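Long-range contacts in 2-C-methyl-D-erythritol 4-phosphate cytidylyltransferase (Thermus thermophilus HB8, PDB 2PX7), which probably catalyses the transfer of a cytidylyl group from CTP to 2-C-methyl-D-erythritol 4-phosphate, the second step of isoprenoid precursor synthesis through the DXP pathway: residues 24-34 and 62-73; 127-136 and 170-178. All blocks are in the same frame, centred on the assembly; numbering follows the deposited sequence.

Contact 1: 24-34 and 62-73; sequences MEVSVLIPAAG and FRDAAEVLVALP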
loop_
_atom_site.group_PDB
_atom_site.type_symbol
_atom_site.label_atom_id
_atom_site.label_comp_id
_atom_site.label_asym_id
_atom_site.label_seq_id
_atom_site.Cartn_x
_atom_site.Cartn_y
_atom_site.Cartn_z
ATOM N N MET A 24 -4.214 -31.626 -5.893
ATOM C CA MET A 24 -3.332 -31.347 -4.704
ATOM C C MET A 24 -3.815 -30.181 -3.821
ATOM O O MET A 24 -3.496 -30.140 -2.628
ATOM C CB MET A 24 -1.880 -31.109 -5.127
ATOM C CG MET A 24 -0.884 -31.256 -3.973
ATOM S SD MET A 24 0.399 -29.978 -3.896
ATOM C CE MET A 24 -0.539 -28.566 -3.292
ATOM N N GLU A 25 -4.537 -29.221 -4.406
ATOM C CA GLU A 25 -5.376 -28.296 -3.626
ATOM C C GLU A 25 -6.878 -28.526 -3.887
ATOM O O GLU A 25 -7.368 -29.595 -3.519
ATOM C CB GLU A 25 -4.949 -26.834 -3.802
ATOM C CG GLU A 25 -3.767 -26.411 -2.933
ATOM C CD GLU A 25 -3.453 -24.926 -3.052
ATOM O OE1 GLU A 25 -3.619 -24.347 -4.145
ATOM O OE2 GLU A 25 -3.022 -24.329 -2.060
ATOM N N VAL A 26 -7.598 -27.540 -4.471
ATOM C CA VAL A 26 -9.123 -27.535 -4.662
ATOM C C VAL A 26 -9.778 -26.482 -5.692
ATOM O O VAL A 26 -9.346 -26.446 -6.826
ATOM C CB VAL A 26 -9.931 -27.763 -3.324
ATOM C CG1 VAL A 26 -10.191 -29.243 -3.105
ATOM C CG2 VAL A 26 -9.219 -27.225 -2.103
ATOM N N SER A 27 -10.786 -25.661 -5.361
ATOM C CA SER A 27 -11.484 -24.839 -6.436
ATOM C C SER A 27 -11.243 -23.276 -6.604
ATOM O O SER A 27 -11.707 -22.476 -5.805
ATOM C CB SER A 27 -12.984 -25.134 -6.382
ATOM O OG SER A 27 -13.615 -25.013 -7.640
ATOM N N VAL A 28 -10.568 -22.845 -7.672
ATOM C CA VAL A 28 -10.114 -21.444 -7.797
ATOM C C VAL A 28 -10.932 -20.624 -8.810
ATOM O O VAL A 28 -11.045 -21.008 -9.978
ATOM C CB VAL A 28 -8.589 -21.362 -8.167
ATOM C CG1 VAL A 28 -8.164 -19.940 -8.387
ATOM C CG2 VAL A 28 -7.712 -22.022 -7.092
ATOM N N LEU A 29 -11.495 -19.495 -8.368
ATOM C CA LEU A 29 -12.299 -18.641 -9.259
ATOM C C LEU A 29 -11.576 -17.349 -9.555
ATOM O O LEU A 29 -11.215 -16.624 -8.631
ATOM C CB LEU A 29 -13.694 -18.350 -8.671
ATOM C CG LEU A 29 -14.410 -19.505 -7.954
ATOM C CD1 LEU A 29 -15.798 -19.060 -7.450
ATOM C CD2 LEU A 29 -14.538 -20.707 -8.888
ATOM N N ILE A 30 -11.373 -17.077 -10.844
ATOM C CA ILE A 30 -10.696 -15.875 -11.324
ATOM C C ILE A 30 -11.652 -14.968 -12.136
ATOM O O ILE A 30 -11.741 -15.097 -13.364
ATOM C CB ILE A 30 -9.426 -16.237 -12.188
ATOM C CG1 ILE A 30 -8.512 -17.282 -11.500
ATOM C CG2 ILE A 30 -8.690 -14.980 -12.696
ATOM C CD1 ILE A 30 -7.883 -16.900 -10.102
ATOM N N PRO A 31 -12.355 -14.032 -11.457
ATOM C CA PRO A 31 -13.284 -13.127 -12.164
ATOM C C PRO A 31 -12.569 -12.021 -12.931
ATOM O O PRO A 31 -12.639 -10.872 -12.532
ATOM C CB PRO A 31 -14.121 -12.525 -11.023
ATOM C CG PRO A 31 -13.153 -12.519 -9.817
ATOM C CD PRO A 31 -12.317 -13.769 -9.997
ATOM N N ALA A 32 -11.900 -12.365 -14.025
ATOM C CA ALA A 32 -11.102 -11.407 -14.807
ATOM C C ALA A 32 -11.836 -10.809 -16.021
ATOM O O ALA A 32 -11.350 -10.897 -17.158
ATOM C CB ALA A 32 -9.812 -12.075 -15.266
ATOM N N ALA A 33 -12.989 -10.190 -15.813
ATOM C CA ALA A 33 -13.717 -9.675 -16.977
ATOM C C ALA A 33 -13.613 -8.145 -17.221
ATOM O O ALA A 33 -14.281 -7.589 -18.116
ATOM C CB ALA A 33 -15.152 -10.183 -16.990
ATOM N N GLY A 34 -12.737 -7.479 -16.464
ATOM C CA GLY A 34 -12.481 -6.047 -16.649
ATOM C C GLY A 34 -11.863 -5.759 -17.999
ATOM O O GLY A 34 -11.050 -6.539 -18.481
ATOM N N PHE A 62 -1.632 -20.585 -8.867
ATOM C CA PHE A 62 -2.600 -21.594 -8.460
ATOM C C PHE A 62 -2.446 -22.928 -9.219
ATOM O O PHE A 62 -3.417 -23.662 -9.403
ATOM C CB PHE A 62 -4.030 -21.027 -8.610
ATOM C CG PHE A 62 -4.321 -19.863 -7.699
ATOM C CD1 PHE A 62 -4.615 -20.069 -6.360
ATOM C CD2 PHE A 62 -4.287 -18.563 -8.178
ATOM C CE1 PHE A 62 -4.889 -18.989 -5.517
ATOM C CE2 PHE A 62 -4.554 -17.489 -7.340
ATOM C CZ PHE A 62 -4.854 -17.704 -6.005
ATOM N N ARG A 63 -1.226 -23.264 -9.636
ATOM C CA ARG A 63 -1.046 -24.424 -10.520
ATOM C C ARG A 63 -1.263 -25.772 -9.823
ATOM O O ARG A 63 -1.527 -26.777 -10.468
ATOM C CB ARG A 63 0.288 -24.350 -11.286
ATOM C CG ARG A 63 1.531 -24.821 -10.550
ATOM C CD ARG A 63 2.732 -24.768 -11.517
ATOM N NE ARG A 63 3.729 -23.768 -11.122
ATOM C CZ ARG A 63 4.383 -22.955 -11.955
ATOM N NH1 ARG A 63 4.137 -22.972 -13.267
ATOM N NH2 ARG A 63 5.275 -22.096 -11.462
ATOM N N ASP A 64 -1.196 -25.764 -8.500
ATOM C CA ASP A 64 -1.479 -26.938 -7.688
ATOM C C ASP A 64 -2.966 -27.159 -7.374
ATOM O O ASP A 64 -3.318 -28.171 -6.757
ATOM C CB ASP A 64 -0.685 -26.849 -6.380
ATOM C CG ASP A 64 0.803 -27.053 -6.592
ATOM O OD1 ASP A 64 1.167 -27.900 -7.443
ATOM O OD2 ASP A 64 1.604 -26.370 -5.910
ATOM N N ALA A 65 -3.826 -26.220 -7.786
ATOM C CA ALA A 65 -5.273 -26.314 -7.534
ATOM C C ALA A 65 -5.935 -27.357 -8.416
ATOM O O ALA A 65 -5.594 -27.484 -9.592
ATOM C CB ALA A 65 -5.948 -24.957 -7.725
ATOM N N ALA A 66 -6.903 -28.077 -7.853
ATOM C CA ALA A 66 -7.602 -29.130 -8.592
ATOM C C ALA A 66 -8.430 -28.581 -9.773
ATOM O O ALA A 66 -8.578 -29.249 -10.790
ATOM C CB ALA A 66 -8.465 -29.981 -7.647
ATOM N N GLU A 67 -8.936 -27.352 -9.636
ATOM C CA GLU A 67 -9.804 -26.729 -10.649
ATOM C C GLU A 67 -9.623 -25.202 -10.651
ATOM O O GLU A 67 -9.732 -24.553 -9.602
ATOM C CB GLU A 67 -11.265 -27.101 -10.357
ATOM C CG GLU A 67 -12.305 -26.473 -11.280
ATOM C CD GLU A 67 -13.732 -26.864 -10.898
ATOM O OE1 GLU A 67 -14.213 -26.462 -9.813
ATOM O OE2 GLU A 67 -14.384 -27.565 -11.704
ATOM N N VAL A 68 -9.304 -24.645 -11.815
ATOM C CA VAL A 68 -9.224 -23.199 -12.003
ATOM C C VAL A 68 -10.295 -22.783 -13.026
ATOM O O VAL A 68 -10.359 -23.323 -14.141
ATOM C CB VAL A 68 -7.822 -22.723 -12.458
ATOM C CG1 VAL A 68 -7.759 -21.191 -12.534
ATOM C CG2 VAL A 68 -6.706 -23.268 -11.533
ATOM N N LEU A 69 -11.139 -21.837 -12.624
ATOM C CA LEU A 69 -12.215 -21.322 -13.474
ATOM C C LEU A 69 -12.002 -19.835 -13.669
ATOM O O LEU A 69 -11.828 -19.091 -12.699
ATOM C CB LEU A 69 -13.571 -21.590 -12.822
ATOM C CG LEU A 69 -13.954 -23.058 -12.589
ATOM C CD1 LEU A 69 -15.013 -23.179 -11.522
ATOM C CD2 LEU A 69 -14.461 -23.712 -13.885
ATOM N N VAL A 70 -12.001 -19.413 -14.927
ATOM C CA VAL A 70 -11.658 -18.046 -15.304
ATOM C C VAL A 70 -12.800 -17.406 -16.085
ATOM O O VAL A 70 -13.358 -18.022 -17.002
ATOM C CB VAL A 70 -10.370 -18.003 -16.173
ATOM C CG1 VAL A 70 -10.009 -16.552 -16.567
ATOM C CG2 VAL A 70 -9.201 -18.675 -15.445
ATOM N N ALA A 71 -13.129 -16.169 -15.722
ATOM C CA ALA A 71 -14.118 -15.379 -16.433
ATOM C C ALA A 71 -13.414 -14.366 -17.313
ATOM O O ALA A 71 -12.511 -13.660 -16.846
ATOM C CB ALA A 71 -15.036 -14.673 -15.459
ATOM N N LEU A 72 -13.811 -14.291 -18.584
ATOM C CA LEU A 72 -13.238 -13.307 -19.488
ATOM C C LEU A 72 -14.326 -12.436 -20.118
ATOM O O LEU A 72 -15.472 -12.871 -20.233
ATOM C CB LEU A 72 -12.396 -13.992 -20.577
ATOM C CG LEU A 72 -11.090 -14.662 -20.143
ATOM C CD1 LEU A 72 -10.444 -15.354 -21.331
ATOM C CD2 LEU A 72 -10.123 -13.652 -19.497
ATOM N N PRO A 73 -13.974 -11.209 -20.545
ATOM C CA PRO A 73 -15.041 -10.393 -21.116
ATOM C C PRO A 73 -15.607 -11.079 -22.376
ATOM O O PRO A 73 -14.852 -11.735 -23.094
ATOM C CB PRO A 73 -14.341 -9.075 -21.471
ATOM C CG PRO A 73 -13.029 -9.094 -20.716
ATOM C CD PRO A 73 -12.662 -10.537 -20.587
#
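Glu67 OE1 is gripped by two donors: Ser27 OG, at 2.7 Å, comes in on the anti lone pair, and the backbone N of Ser105 adds a second bond. The pair sits at the start of two neighbouring parallel strands, 27-31 and 67-72, which helix 54-61 joins in a beta-alpha-beta crossover of the Rossmann-like nucleotidyltransferase fold. With Glu67 CG anti to the backbone N (chi1 177°) and the chain extended beyond it, the carboxylate lies alongside Ser27. An alanine here would remove that acceptor, and both the Ser27 hydroxyl and the Ser105 amide are likely to be left without their mate. Between the strands, backbone bonds alternate in direction; Val28 N donates to Glu67 O at 2.7 Å, and Val28 O receives Leu69 N in return.

Val28, Ile30, Val68 and Val70 share one face of the sheet, where the Phe62 ring packs against Val28. Val28 divides its two methyls: CG1 stands 3.9 Å above one face of the Phe62 ring, offset toward its rim, while CG2 presses on Ala65 CB at 3.5 Å, a tight carbon pair. On the opposite sheet face, Leu29 and Leu69 lie side by side, Leu29 CD2 3.6 Å from Leu69 CD1. At the far end, Ile30 O takes Ala71 N at 2.9 Å and, from the opposite face of the carbonyl plane, Ala32 N at 2.8 Å, closing an inverse gamma turn centred on Pro31.

Contact 2: 127-136 and 170-178; sequences VLEAAQRSGA and PQGFFTALL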
loop_
_atom_site.group_PDB
_atom_site.type_symbol
_atom_site.label_atom_id
_atom_site.label_comp_id
_atom_site.label_asym_id
_atom_site.label_seq_id
_atom_site.Cartn_x
_atom_site.Cartn_y
_atom_site.Cartn_z
ATOM N N VAL A 127 -4.310 -18.720 3.267
ATOM C CA VAL A 127 -5.717 -18.395 3.042
ATOM C C VAL A 127 -6.535 -19.685 3.046
ATOM O O VAL A 127 -7.524 -19.793 3.776
ATOM C CB VAL A 127 -5.937 -17.595 1.731
ATOM C CG1 VAL A 127 -7.455 -17.438 1.451
ATOM C CG2 VAL A 127 -5.256 -16.242 1.827
ATOM N N LEU A 128 -6.092 -20.664 2.260
ATOM C CA LEU A 128 -6.763 -21.960 2.176
ATOM C C LEU A 128 -6.897 -22.663 3.531
ATOM O O LEU A 128 -7.988 -23.109 3.906
ATOM C CB LEU A 128 -6.046 -22.869 1.167
ATOM C CG LEU A 128 -6.706 -24.216 0.848
ATOM C CD1 LEU A 128 -7.855 -24.035 -0.098
ATOM C CD2 LEU A 128 -5.706 -25.184 0.239
ATOM N N GLU A 129 -5.777 -22.773 4.248
ATOM C CA GLU A 129 -5.738 -23.373 5.582
ATOM C C GLU A 129 -6.792 -22.778 6.512
ATOM O O GLU A 129 -7.536 -23.521 7.156
ATOM C CB GLU A 129 -4.340 -23.205 6.202
ATOM C CG GLU A 129 -4.037 -24.149 7.373
ATOM C CD GLU A 129 -4.552 -23.645 8.706
ATOM O OE1 GLU A 129 -4.538 -22.409 8.943
ATOM O OE2 GLU A 129 -4.966 -24.496 9.529
ATOM N N ALA A 130 -6.860 -21.445 6.584
ATOM C CA ALA A 130 -7.853 -20.779 7.432
ATOM C C ALA A 130 -9.279 -20.957 6.900
ATOM O O ALA A 130 -10.231 -21.089 7.673
ATOM C CB ALA A 130 -7.513 -19.298 7.609
ATOM N N ALA A 131 -9.436 -20.988 5.580
ATOM C CA ALA A 131 -10.768 -21.190 4.979
ATOM C C ALA A 131 -11.307 -22.601 5.283
ATOM O O ALA A 131 -12.499 -22.763 5.546
ATOM C CB ALA A 131 -10.741 -20.933 3.476
ATOM N N GLN A 132 -10.418 -23.601 5.271
ATOM C CA GLN A 132 -10.774 -25.001 5.598
ATOM C C GLN A 132 -11.377 -25.151 6.987
ATOM O O GLN A 132 -12.258 -25.985 7.202
ATOM C CB GLN A 132 -9.551 -25.927 5.475
ATOM C CG GLN A 132 -9.099 -26.162 4.040
ATOM C CD GLN A 132 -7.703 -26.785 3.914
ATOM O OE1 GLN A 132 -6.868 -26.690 4.823
ATOM N NE2 GLN A 132 -7.438 -27.398 2.763
ATOM N N ARG A 133 -10.899 -24.338 7.924
ATOM C CA ARG A 133 -11.332 -24.419 9.310
ATOM C C ARG A 133 -12.518 -23.507 9.563
ATOM O O ARG A 133 -13.476 -23.890 10.237
ATOM C CB ARG A 133 -10.181 -24.010 10.251
ATOM C CG ARG A 133 -9.033 -25.035 10.367
ATOM C CD ARG A 133 -7.799 -24.475 11.146
ATOM N NE ARG A 133 -8.058 -23.185 11.785
ATOM C CZ ARG A 133 -7.389 -22.061 11.532
ATOM N NH1 ARG A 133 -6.379 -22.044 10.668
ATOM N NH2 ARG A 133 -7.728 -20.939 12.158
ATOM N N SER A 134 -12.445 -22.298 9.019
ATOM C CA SER A 134 -13.353 -21.230 9.412
ATOM C C SER A 134 -14.496 -21.014 8.420
ATOM O O SER A 134 -15.505 -20.402 8.768
ATOM C CB SER A 134 -12.588 -19.921 9.596
ATOM O OG SER A 134 -12.285 -19.359 8.321
ATOM N N GLY A 135 -14.325 -21.490 7.194
ATOM C CA GLY A 135 -15.332 -21.301 6.168
ATOM C C GLY A 135 -15.302 -19.975 5.452
ATOM O O GLY A 135 -15.968 -19.816 4.451
ATOM N N ALA A 136 -14.551 -19.009 5.972
ATOM C CA ALA A 136 -14.430 -17.685 5.345
ATOM C C ALA A 136 -13.157 -17.053 5.870
ATOM O O ALA A 136 -13.059 -16.835 7.062
ATOM C CB ALA A 136 -15.645 -16.791 5.685
ATOM N N PRO A 170 -6.020 -13.923 -2.482
ATOM C CA PRO A 170 -7.285 -14.668 -2.603
ATOM C C PRO A 170 -8.116 -14.652 -1.322
ATOM O O PRO A 170 -7.561 -14.629 -0.210
ATOM C CB PRO A 170 -6.827 -16.097 -2.928
ATOM C CG PRO A 170 -5.447 -16.207 -2.340
ATOM C CD PRO A 170 -4.844 -14.820 -2.492
ATOM N N GLN A 171 -9.445 -14.656 -1.485
ATOM C CA GLN A 171 -10.365 -14.869 -0.366
ATOM C C GLN A 171 -10.938 -16.287 -0.433
ATOM O O GLN A 171 -11.344 -16.746 -1.508
ATOM C CB GLN A 171 -11.470 -13.803 -0.375
ATOM C CG GLN A 171 -10.919 -12.364 -0.522
ATOM C CD GLN A 171 -11.914 -11.293 -0.208
ATOM O OE1 GLN A 171 -13.136 -11.532 -0.128
ATOM N NE2 GLN A 171 -11.399 -10.084 0.028
ATOM N N GLY A 172 -10.967 -16.981 0.707
ATOM C CA GLY A 172 -11.291 -18.406 0.752
ATOM C C GLY A 172 -12.602 -18.652 1.468
ATOM O O GLY A 172 -12.887 -18.023 2.465
ATOM N N PHE A 173 -13.413 -19.566 0.949
ATOM C CA PHE A 173 -14.738 -19.815 1.527
ATOM C C PHE A 173 -15.111 -21.268 1.333
ATOM O O PHE A 173 -14.641 -21.896 0.373
ATOM C CB PHE A 173 -15.808 -18.930 0.843
ATOM C CG PHE A 173 -15.503 -17.449 0.890
ATOM C CD1 PHE A 173 -15.818 -16.697 2.015
ATOM C CD2 PHE A 173 -14.918 -16.817 -0.190
ATOM C CE1 PHE A 173 -15.518 -15.318 2.078
ATOM C CE2 PHE A 173 -14.614 -15.452 -0.153
ATOM C CZ PHE A 173 -14.907 -14.702 0.999
ATOM N N PHE A 174 -15.955 -21.800 2.220
ATOM C CA PHE A 174 -16.760 -22.972 1.843
ATOM C C PHE A 174 -17.595 -22.553 0.625
ATOM O O PHE A 174 -18.248 -21.508 0.638
ATOM C CB PHE A 174 -17.689 -23.427 2.980
ATOM C CG PHE A 174 -16.966 -23.851 4.250
ATOM C CD1 PHE A 174 -15.679 -24.413 4.200
ATOM C CD2 PHE A 174 -17.587 -23.729 5.491
ATOM C CE1 PHE A 174 -15.033 -24.820 5.369
ATOM C CE2 PHE A 174 -16.934 -24.117 6.676
ATOM C CZ PHE A 174 -15.668 -24.671 6.606
ATOM N N THR A 175 -17.564 -23.356 -0.434
ATOM C CA THR A 175 -18.323 -23.075 -1.675
ATOM C C THR A 175 -19.818 -22.872 -1.400
ATOM O O THR A 175 -20.429 -21.932 -1.913
ATOM C CB THR A 175 -18.119 -24.215 -2.684
ATOM O OG1 THR A 175 -16.714 -24.487 -2.779
ATOM C CG2 THR A 175 -18.666 -23.846 -4.066
ATOM N N ALA A 176 -20.380 -23.736 -0.568
ATOM C CA ALA A 176 -21.795 -23.661 -0.173
ATOM C C ALA A 176 -22.143 -22.344 0.536
ATOM O O ALA A 176 -23.246 -21.812 0.396
ATOM C CB ALA A 176 -22.128 -24.823 0.733
ATOM N N LEU A 177 -21.200 -21.828 1.317
ATOM C CA LEU A 177 -21.432 -20.585 2.024
ATOM C C LEU A 177 -21.433 -19.412 1.038
ATOM O O LEU A 177 -22.302 -18.549 1.099
ATOM C CB LEU A 177 -20.377 -20.389 3.122
ATOM C CG LEU A 177 -20.383 -19.042 3.843
ATOM C CD1 LEU A 177 -21.691 -18.821 4.664
ATOM C CD2 LEU A 177 -19.154 -18.951 4.724
ATOM N N LEU A 178 -20.456 -19.382 0.136
ATOM C CA LEU A 178 -20.403 -18.317 -0.863
ATOM C C LEU A 178 -21.635 -18.328 -1.806
ATOM O O LEU A 178 -22.132 -17.275 -2.213
ATOM C CB LEU A 178 -19.066 -18.341 -1.640
ATOM C CG LEU A 178 -18.800 -17.082 -2.491
ATOM C CD1 LEU A 178 -18.800 -15.810 -1.599
ATOM C CD2 LEU A 178 -17.500 -17.187 -3.288
#
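Phe174 lays one face of its ring over the alpha carbon of Gly135, just where helix 121-134 ends and the chain turns into strand 136-142. The arrangement illustrates a helix-to-strand connection packed on its own alpha/beta sheet: strand 165-174 runs antiparallel beside strand 136-142, with Ala136 and Phe173 as a non-hydrogen-bonded pair, while the helix packs over the sheet, its axis over 127-134 only 27° from that of strand 171-174. Phe174 CG is anti to the carbonyl carbon (chi1 -61°), which swings the ring toward the end of the helix; there CE1 comes within 3.5 Å of Gln132 O, which meets the ring at its edge and in its plane.

Gly135 has a positive phi of 83°, and a beta carbon on it would run into the Phe174 ring. Its carbonyl oxygen takes the N-H of Phe174 at 3.0 Å, the donor lying well above the carbonyl plane, and meets Leu177 CD2 at 3.3 Å. Phe174 is the N-cap residue of helix 175-188, so one residue links the end of one helix to the beginning of the next.

Further back, Val127 points into the strand. Both its methyls touch the carbonyl oxygen of Pro170, CG1 at 3.3 Å and CG2 at 3.5 Å, and CG1 reaches on to Gly172 N at 3.6 Å. Gly172 leaves no side chain in the way: Ala131 CB rests 3.6 Å from Gly172 C.

Both segments of contact 1 precede those of contact 2 in the chain, and the contact centres lie 15 Å apart on one mixed sheet, where strand 108-111 runs between strands 27-31 and 165-174. Contact 1 pairs two strands of the parallel half; contact 2 joins the antiparallel pair 165-174 and 136-142 to helix 121-134. Helix 121-134 touches contact 1 through Leu128, whose CD2 lies 3.6 Å from Glu25 OE2; separately, Phe62 CZ packs on Pro170 CB of strand 165-174 at 4.0 Å. The two contacts therefore meet directly as well as sharing the sheet. Beyond the C-terminal end of strand 27-31, the chain carries Gly34 near Lys44, predicted to stabilise the transition state, whereas contact 2 is structural packing.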